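Local coordinates for protein cytosolic phospholipase A2 delta (Homo sapiens, PDB 5IZ5) that hydrolyses glycerophospholipids at the sn-2 position in a calcium-dependent manner, with a preference for linoleic acid there, at residues G366-M371 against P464-L469; Q447-Q452 against F487-V492; S362-S367 against F655-S660. The protein carries 3 engineered substitutions. All blocks are in the same frame, centred on the assembly; numbering follows the deposited sequence.

Interaction 1: residues G366-M371 against P464-L469; sequences GSTWTM and PLYLSL
Met371 lays its terminal methyl over one face of the Tyr466 ring. The CE atom stands 3.9 Å from the ring centroid and 16° off the ring normal, a CH-pi contact displaced slightly toward the rim, while SD, 4.8 Å from that centroid, comes in obliquely as a Met-aromatic partner. The bend at chi3 (67°) turns CE back over the ring. The same methyl also meets Pro464 CB at 3.9 Å and the backbone oxygen of Leu465. Nearer the helix, Met371 CB packs on Tyr466 CE1 at 3.6 Å, and the two side chains run past each other in opposite directions. Thr368, one turn earlier, meets the edge of the ring: its CG2 lies 3.7 Å from Tyr466 CD1, near the ring plane. Thr368 OG1 is hydrogen-bonded to Ser365 O, the carbonyl of the nucleophile residue. Further out, the Tyr466 hydroxyl is hydrogen-bonded to Gln452 OE1, and its ring stacks with Trp531. Helix 367-375 thus packs against strand 463-471 of the central mixed sheet, their local axes 9.6 Å apart and running in roughly opposite directions, at 149°. The helix follows the nucleophile directly, as in the nucleophile elbow of patatin-like hydrolases. Across this interface the chemistry is apolar and aromatic, so the hold depends on shape and dispersion, while the buried hydroxyls of Thr368 and Tyr466 find their partners elsewhere.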
loop_
_atom_site.group_PDB
_atom_site.type_symbol
_atom_site.label_atom_id
_atom_site.label_comp_id
_atom_site.label_asym_id
_atom_site.label_seq_id
_atom_site.Cartn_x
_atom_site.Cartn_y
_atom_site.Cartn_z
ATOM N N GLY B 366 8.918 -12.478 -5.639
ATOM C CA GLY B 366 9.239 -13.885 -5.333
ATOM C C GLY B 366 9.984 -14.148 -4.034
ATOM O O GLY B 366 9.872 -15.240 -3.462
ATOM N N SER B 367 10.756 -13.169 -3.570
ATOM C CA SER B 367 11.444 -13.283 -2.279
ATOM C C SER B 367 10.474 -13.428 -1.108
ATOM O O SER B 367 10.804 -14.096 -0.120
ATOM C CB SER B 367 12.341 -12.073 -2.029
ATOM O OG SER B 367 13.491 -12.146 -2.843
ATOM N N THR B 368 9.285 -12.823 -1.227
ATOM C CA THR B 368 8.268 -12.901 -0.170
ATOM C C THR B 368 7.731 -14.314 0.007
ATOM O O THR B 368 7.204 -14.639 1.073
ATOM C CB THR B 368 7.056 -11.958 -0.409
ATOM O OG1 THR B 368 6.327 -12.368 -1.573
ATOM C CG2 THR B 368 7.499 -10.506 -0.557
ATOM N N TRP B 369 7.849 -15.151 -1.025
ATOM C CA TRP B 369 7.395 -16.537 -0.928
ATOM C C TRP B 369 8.270 -17.317 0.044
ATOM O O TRP B 369 7.768 -18.116 0.837
ATOM C CB TRP B 369 7.405 -17.244 -2.291
ATOM C CG TRP B 369 6.661 -16.522 -3.381
ATOM C CD1 TRP B 369 5.774 -15.492 -3.237
ATOM C CD2 TRP B 369 6.725 -16.803 -4.781
ATOM N NE1 TRP B 369 5.307 -15.091 -4.465
ATOM C CE2 TRP B 369 5.868 -15.888 -5.429
ATOM C CE3 TRP B 369 7.441 -17.737 -5.556
ATOM C CZ2 TRP B 369 5.697 -15.879 -6.815
ATOM C CZ3 TRP B 369 7.275 -17.727 -6.934
ATOM C CH2 TRP B 369 6.408 -16.801 -7.551
ATOM N N THR B 370 9.581 -17.098 -0.041
ATOM C CA THR B 370 10.530 -17.711 0.882
ATOM C C THR B 370 10.230 -17.238 2.298
ATOM O O THR B 370 10.112 -18.048 3.226
ATOM C CB THR B 370 11.977 -17.324 0.526
ATOM O OG1 THR B 370 12.232 -17.638 -0.845
ATOM C CG2 THR B 370 12.985 -18.069 1.403
ATOM N N MET B 371 10.084 -15.923 2.439
ATOM C CA MET B 371 9.825 -15.303 3.726
ATOM C C MET B 371 8.542 -15.841 4.348
ATOM O O MET B 371 8.529 -16.243 5.510
ATOM C CB MET B 371 9.740 -13.779 3.579
ATOM C CG MET B 371 11.058 -13.140 3.178
ATOM S SD MET B 371 10.884 -11.438 2.624
ATOM C CE MET B 371 10.375 -10.644 4.150
ATOM N N PRO B 464 10.520 -9.519 9.592
ATOM C CA PRO B 464 10.303 -9.557 8.150
ATOM C C PRO B 464 9.505 -8.355 7.649
ATOM O O PRO B 464 8.492 -7.983 8.246
ATOM C CB PRO B 464 9.512 -10.844 7.960
ATOM C CG PRO B 464 8.719 -10.971 9.206
ATOM C CD PRO B 464 9.513 -10.317 10.308
ATOM N N LEU B 465 9.969 -7.756 6.557
ATOM C CA LEU B 465 9.340 -6.576 5.971
ATOM C C LEU B 465 9.027 -6.837 4.494
ATOM O O LEU B 465 9.932 -7.066 3.686
ATOM C CB LEU B 465 10.261 -5.368 6.124
ATOM C CG LEU B 465 10.520 -4.957 7.586
ATOM C CD1 LEU B 465 11.807 -4.160 7.733
ATOM C CD2 LEU B 465 9.341 -4.177 8.149
ATOM N N TYR B 466 7.744 -6.818 4.153
ATOM C CA TYR B 466 7.295 -7.093 2.797
ATOM C C TYR B 466 6.795 -5.781 2.193
ATOM O O TYR B 466 6.058 -5.034 2.855
ATOM C CB TYR B 466 6.156 -8.114 2.796
ATOM C CG TYR B 466 6.347 -9.374 3.640
ATOM C CD1 TYR B 466 6.637 -10.599 3.044
ATOM C CD2 TYR B 466 6.179 -9.349 5.023
ATOM C CE1 TYR B 466 6.780 -11.760 3.794
ATOM C CE2 TYR B 466 6.326 -10.507 5.787
ATOM C CZ TYR B 466 6.622 -11.710 5.168
ATOM O OH TYR B 466 6.759 -12.874 5.904
ATOM N N LEU B 467 7.176 -5.497 0.945
ATOM C CA LEU B 467 6.830 -4.201 0.324
ATOM C C LEU B 467 5.902 -4.308 -0.884
ATOM O O LEU B 467 5.940 -5.283 -1.646
ATOM C CB LEU B 467 8.087 -3.434 -0.101
ATOM C CG LEU B 467 8.650 -2.235 0.677
ATOM C CD1 LEU B 467 8.001 -1.966 2.021
ATOM C CD2 LEU B 467 10.151 -2.403 0.836
ATOM N N SER B 468 5.068 -3.280 -1.031
ATOM C CA SER B 468 4.265 -3.070 -2.220
ATOM C C SER B 468 4.113 -1.579 -2.497
ATOM O O SER B 468 4.370 -0.756 -1.634
ATOM C CB SER B 468 2.884 -3.671 -2.010
ATOM O OG SER B 468 2.177 -2.901 -1.060
ATOM N N LEU B 469 3.671 -1.240 -3.701
ATOM C CA LEU B 469 3.418 0.149 -4.098
ATOM C C LEU B 469 1.932 0.394 -4.246
ATOM O O LEU B 469 1.249 -0.410 -4.875
ATOM C CB LEU B 469 4.090 0.442 -5.449
ATOM C CG LEU B 469 5.626 0.586 -5.466
ATOM C CD1 LEU B 469 6.173 0.680 -6.885
ATOM C CD2 LEU B 469 6.064 1.795 -4.649
#

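Interaction 2: residues Q447-Q452 against F487-V492; sequences QKLSGQ and FSPYEV
Leu449 CD2 meets the Phe487 ring at its edge, near the ring plane, and Val492 CG1 covers one face, 3.6 Å above the plane and offset toward the rim; Trp531 and Phe506 make edge-to-face contacts with the same ring. Leu449 crosses the phenylalanine at about a right angle, its CD2 4.1 Å from Phe487 CB. Chi1 (177°) sets Leu449 CG anti to the backbone N, 3.8 Å from Ser488 O. Beyond it, CD2 meets that same oxygen at 3.7 Å and also touches Val492 CG2, whereas CD1 lies beside Pro489. Gln452 CB packs on the proline ring, 3.7 Å from Pro489 CG. Within the turn, Ser488 OG accepts from Tyr490 N at 3.0 Å and from Glu491 N at 3.1 Å, an ST turn and ST motif that tie the bend together. This bend closes the beta hairpin of strands 482-487 and 492-494, and the 447-452 loop, which follows helix 428-441, packs against it. Helix 524-531 adds Leu527 against Leu449 and Phe487, and strand 463-471 brings Pro464 against Gln452 and Pro489.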
loop_
_atom_site.group_PDB
_atom_site.type_symbol
_atom_site.label_atom_id
_atom_site.label_comp_id
_atom_site.label_asym_id
_atom_site.label_seq_id
_atom_site.Cartn_x
_atom_site.Cartn_y
_atom_site.Cartn_z
ATOM N N GLN B 447 -2.326 -19.964 7.135
ATOM C CA GLN B 447 -1.431 -19.147 7.937
ATOM C C GLN B 447 -1.666 -17.701 7.543
ATOM O O GLN B 447 -2.014 -17.412 6.396
ATOM C CB GLN B 447 0.031 -19.535 7.690
ATOM C CG GLN B 447 0.399 -20.903 8.240
ATOM C CD GLN B 447 1.771 -21.388 7.793
ATOM O OE1 GLN B 447 2.406 -20.803 6.916
ATOM N NE2 GLN B 447 2.237 -22.468 8.403
ATOM N N LYS B 448 -1.470 -16.799 8.494
ATOM C CA LYS B 448 -1.728 -15.382 8.277
ATOM C C LYS B 448 -0.547 -14.543 8.714
ATOM O O LYS B 448 0.230 -14.956 9.572
ATOM C CB LYS B 448 -2.981 -14.964 9.039
ATOM C CG LYS B 448 -4.214 -15.767 8.649
ATOM C CD LYS B 448 -5.451 -15.296 9.394
ATOM C CE LYS B 448 -6.643 -16.230 9.287
ATOM N NZ LYS B 448 -6.619 -17.147 8.118
ATOM N N LEU B 449 -0.426 -13.355 8.128
ATOM C CA LEU B 449 0.662 -12.448 8.455
ATOM C C LEU B 449 0.732 -12.157 9.955
ATOM O O LEU B 449 1.819 -12.095 10.520
ATOM C CB LEU B 449 0.535 -11.137 7.670
ATOM C CG LEU B 449 1.572 -10.045 7.962
ATOM C CD1 LEU B 449 2.996 -10.567 7.841
ATOM C CD2 LEU B 449 1.363 -8.865 7.022
ATOM N N SER B 450 -0.422 -11.977 10.591
ATOM C CA SER B 450 -0.473 -11.708 12.028
ATOM C C SER B 450 0.117 -12.857 12.851
ATOM O O SER B 450 0.691 -12.622 13.904
ATOM C CB SER B 450 -1.911 -11.442 12.478
ATOM O OG SER B 450 -2.732 -12.572 12.270
ATOM N N GLY B 451 -0.030 -14.083 12.359
ATOM C CA GLY B 451 0.538 -15.268 12.998
ATOM C C GLY B 451 2.055 -15.299 13.033
ATOM O O GLY B 451 2.647 -16.045 13.821
ATOM N N GLN B 452 2.689 -14.473 12.196
ATOM C CA GLN B 452 4.146 -14.356 12.172
ATOM C C GLN B 452 4.721 -13.648 13.404
ATOM O O GLN B 452 5.920 -13.724 13.649
ATOM C CB GLN B 452 4.608 -13.636 10.899
ATOM C CG GLN B 452 4.245 -14.373 9.618
ATOM C CD GLN B 452 4.864 -13.763 8.374
ATOM O OE1 GLN B 452 5.659 -12.823 8.442
ATOM N NE2 GLN B 452 4.498 -14.299 7.223
ATOM N N PHE B 487 4.609 -3.928 4.826
ATOM C CA PHE B 487 3.918 -4.941 5.632
ATOM C C PHE B 487 4.892 -5.613 6.600
ATOM O O PHE B 487 5.982 -6.039 6.199
ATOM C CB PHE B 487 3.332 -6.053 4.751
ATOM C CG PHE B 487 2.240 -5.600 3.822
ATOM C CD1 PHE B 487 0.942 -6.060 3.988
ATOM C CD2 PHE B 487 2.509 -4.726 2.770
ATOM C CE1 PHE B 487 -0.071 -5.657 3.127
ATOM C CE2 PHE B 487 1.500 -4.316 1.902
ATOM C CZ PHE B 487 0.210 -4.780 2.081
ATOM N N SER B 488 4.487 -5.728 7.865
ATOM C CA SER B 488 5.203 -6.555 8.842
ATOM C C SER B 488 4.190 -7.275 9.731
ATOM O O SER B 488 3.002 -6.949 9.697
ATOM C CB SER B 488 6.134 -5.698 9.705
ATOM O OG SER B 488 5.463 -5.207 10.852
ATOM N N PRO B 489 4.653 -8.246 10.543
ATOM C CA PRO B 489 3.737 -8.909 11.474
ATOM C C PRO B 489 3.119 -7.976 12.517
ATOM O O PRO B 489 2.082 -8.314 13.084
ATOM C CB PRO B 489 4.625 -9.957 12.157
ATOM C CG PRO B 489 5.753 -10.179 11.205
ATOM C CD PRO B 489 6.003 -8.827 10.615
ATOM N N TYR B 490 3.743 -6.826 12.760
ATOM C CA TYR B 490 3.226 -5.839 13.703
ATOM C C TYR B 490 2.356 -4.760 13.065
ATOM O O TYR B 490 1.369 -4.337 13.669
ATOM C CB TYR B 490 4.374 -5.167 14.474
ATOM C CG TYR B 490 5.208 -6.125 15.293
ATOM C CD1 TYR B 490 4.610 -7.049 16.146
ATOM C CD2 TYR B 490 6.599 -6.099 15.228
ATOM C CE1 TYR B 490 5.368 -7.921 16.900
ATOM C CE2 TYR B 490 7.367 -6.978 15.974
ATOM C CZ TYR B 490 6.747 -7.884 16.809
ATOM O OH TYR B 490 7.495 -8.754 17.557
ATOM N N GLU B 491 2.711 -4.288 11.873
ATOM C CA GLU B 491 1.899 -3.262 11.238
ATOM C C GLU B 491 2.092 -3.121 9.730
ATOM O O GLU B 491 3.134 -3.488 9.172
ATOM C CB GLU B 491 2.094 -1.902 11.924
ATOM C CG GLU B 491 3.528 -1.444 12.067
ATOM C CD GLU B 491 3.659 -0.035 12.629
ATOM O OE1 GLU B 491 2.718 0.460 13.282
ATOM O OE2 GLU B 491 4.722 0.581 12.421
ATOM N N VAL B 492 1.044 -2.590 9.104
ATOM C CA VAL B 492 0.965 -2.378 7.672
ATOM C C VAL B 492 0.609 -0.915 7.465
ATOM O O VAL B 492 -0.338 -0.411 8.077
ATOM C CB VAL B 492 -0.138 -3.256 7.049
ATOM C CG1 VAL B 492 -0.260 -2.983 5.560
ATOM C CG2 VAL B 492 0.140 -4.736 7.297
#

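Interaction 3: residues S362-S367 against F655-S660; sequences SGISGS and FINTSS
Ser362, on strand 360-363, points its hydroxyl at Ser659, and the OG atoms of the two serines lie 2.8 Å apart in a hydrogen bond. The carbonyl oxygen of Ser659 is a second, weak partner, with Ser362 OG and Ser659 O 3.3 Å apart. Ser659 OG is also hydrogen-bonded to Ala331 O at the end of the neighbouring strand 327-331. At Gly363 the backbones come close, and the amide N lies 3.6 Å from Ser659 CB. Ile364 then turns its side chain into the 655-660 loop. Its CG2 packs on Ser659 CB at 3.9 Å, while chi2 (164°) extends the other branch and carries CD1 to 3.5 Å from both Asn657 OD1 and Thr658 N. Asn657, centre of an inverse gamma turn, bonds through OD1 to the amide of Gly333, next to the substrate-binding Gly334. Ser365, the nucleophile, follows. It occupies a type II' turn from Ile364 to Ser367, with phi 51° and psi -132°, in the sharp strand-turn-helix bend of a nucleophile elbow. Its OG is hydrogen-bonded to Asp651 OD2, the probable proton acceptor of a Ser-Asp dyad. The loop that packs on Ile364 comes shortly after that aspartate in the chain, so the contact joins the surroundings of the nucleophile and of the probable proton acceptor. Past Gly366 the chain enters helix 367-375, and Ser367 OG is hydrogen-bonded to Thr332 O.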
loop_
_atom_site.group_PDB
_atom_site.type_symbol
_atom_site.label_atom_id
_atom_site.label_comp_id
_atom_site.label_asym_id
_atom_site.label_seq_id
_atom_site.Cartn_x
_atom_site.Cartn_y
_atom_site.Cartn_z
ATOM N N SER B 362 14.036 -7.726 4.666
ATOM C CA SER B 362 13.089 -7.144 3.711
ATOM C C SER B 362 13.112 -7.869 2.367
ATOM O O SER B 362 14.150 -8.397 1.934
ATOM C CB SER B 362 13.358 -5.652 3.493
ATOM O OG SER B 362 14.511 -5.444 2.699
ATOM N N GLY B 363 11.954 -7.885 1.714
ATOM C CA GLY B 363 11.811 -8.535 0.417
ATOM C C GLY B 363 10.616 -8.038 -0.376
ATOM O O GLY B 363 9.691 -7.407 0.172
ATOM N N ILE B 364 10.664 -8.320 -1.677
ATOM C CA ILE B 364 9.578 -8.024 -2.614
ATOM C C ILE B 364 9.379 -9.208 -3.547
ATOM O O ILE B 364 10.272 -10.058 -3.685
ATOM C CB ILE B 364 9.883 -6.786 -3.481
ATOM C CG1 ILE B 364 11.273 -6.909 -4.130
ATOM C CG2 ILE B 364 9.801 -5.520 -2.643
ATOM C CD1 ILE B 364 11.504 -5.945 -5.270
ATOM N N SER B 365 8.202 -9.261 -4.169
ATOM C CA SER B 365 7.894 -10.235 -5.218
ATOM C C SER B 365 8.225 -11.689 -4.801
ATOM O O SER B 365 7.837 -12.082 -3.704
ATOM C CB SER B 365 8.555 -9.828 -6.530
ATOM O OG SER B 365 7.712 -10.222 -7.619
ATOM N N GLY B 366 8.918 -12.478 -5.639
ATOM C CA GLY B 366 9.239 -13.885 -5.333
ATOM C C GLY B 366 9.984 -14.148 -4.034
ATOM O O GLY B 366 9.872 -15.240 -3.462
ATOM N N SER B 367 10.756 -13.169 -3.570
ATOM C CA SER B 367 11.444 -13.283 -2.279
ATOM C C SER B 367 10.474 -13.428 -1.108
ATOM O O SER B 367 10.804 -14.096 -0.120
ATOM C CB SER B 367 12.341 -12.073 -2.029
ATOM O OG SER B 367 13.491 -12.146 -2.843
ATOM N N PHE B 655 7.927 -1.121 -10.947
ATOM C CA PHE B 655 8.653 0.149 -10.943
ATOM C C PHE B 655 10.146 -0.016 -10.668
ATOM O O PHE B 655 10.958 0.289 -11.534
ATOM C CB PHE B 655 8.025 1.120 -9.947
ATOM C CG PHE B 655 6.663 1.598 -10.363
ATOM C CD1 PHE B 655 5.556 0.781 -10.191
ATOM C CD2 PHE B 655 6.486 2.856 -10.939
ATOM C CE1 PHE B 655 4.294 1.203 -10.573
ATOM C CE2 PHE B 655 5.225 3.287 -11.319
ATOM C CZ PHE B 655 4.128 2.459 -11.137
ATOM N N ILE B 656 10.504 -0.474 -9.466
ATOM C CA ILE B 656 11.918 -0.621 -9.074
ATOM C C ILE B 656 12.173 -1.883 -8.266
ATOM O O ILE B 656 11.528 -2.105 -7.236
ATOM C CB ILE B 656 12.417 0.548 -8.200
ATOM C CG1 ILE B 656 12.197 1.892 -8.902
ATOM C CG2 ILE B 656 13.895 0.348 -7.884
ATOM C CD1 ILE B 656 12.587 3.105 -8.078
ATOM N N ASN B 657 13.183 -2.645 -8.685
ATOM C CA ASN B 657 13.414 -3.989 -8.170
ATOM C C ASN B 657 14.237 -4.011 -6.882
ATOM O O ASN B 657 15.278 -4.676 -6.813
ATOM C CB ASN B 657 14.086 -4.839 -9.254
ATOM C CG ASN B 657 14.115 -6.318 -8.918
ATOM O OD1 ASN B 657 13.265 -6.827 -8.184
ATOM N ND2 ASN B 657 15.098 -7.023 -9.464
ATOM N N THR B 658 13.731 -3.324 -5.855
ATOM C CA THR B 658 14.405 -3.232 -4.563
ATOM C C THR B 658 13.418 -3.272 -3.391
ATOM O O THR B 658 12.279 -2.800 -3.497
ATOM C CB THR B 658 15.223 -1.932 -4.453
ATOM O OG1 THR B 658 15.985 -1.947 -3.241
ATOM C CG2 THR B 658 14.316 -0.681 -4.466
ATOM N N SER B 659 13.867 -3.841 -2.275
ATOM C CA SER B 659 13.103 -3.819 -1.028
ATOM C C SER B 659 13.690 -2.806 -0.041
ATOM O O SER B 659 13.356 -2.821 1.138
ATOM C CB SER B 659 13.037 -5.226 -0.416
ATOM O OG SER B 659 14.309 -5.699 -0.043
ATOM N N SER B 660 14.516 -1.892 -0.549
ATOM C CA SER B 660 15.290 -0.966 0.280
ATOM C C SER B 660 14.518 0.095 1.076
ATOM O O SER B 660 14.968 0.496 2.149
ATOM C CB SER B 660 16.350 -0.265 -0.579
ATOM O OG SER B 660 15.754 0.499 -1.611
#

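All three contacts are largely buried in the catalytic domain, although Ser450, Ile656 and Asn657 are partly exposed. Interactions 1 and 3 share Gly366 and Ser367, their centres about 7 Å apart; interaction 3 contains the nucleophile turn and interaction 1 the first turn of the helix that follows. Strands 360-363 and 463-471 are parallel neighbours, joined by Leu465 O to Gly363 N at 2.9 Å. Interaction 2 meets interaction 1 through Tyr466 O and Phe487 N, 2.7 Å apart, but does not touch interaction 3. Apolar and aromatic packing dominates interactions 1 and 2, the latter away from the active site, whereas interaction 3, which holds the nucleophile, adds a serine-serine hydrogen bond to its isoleucine packing.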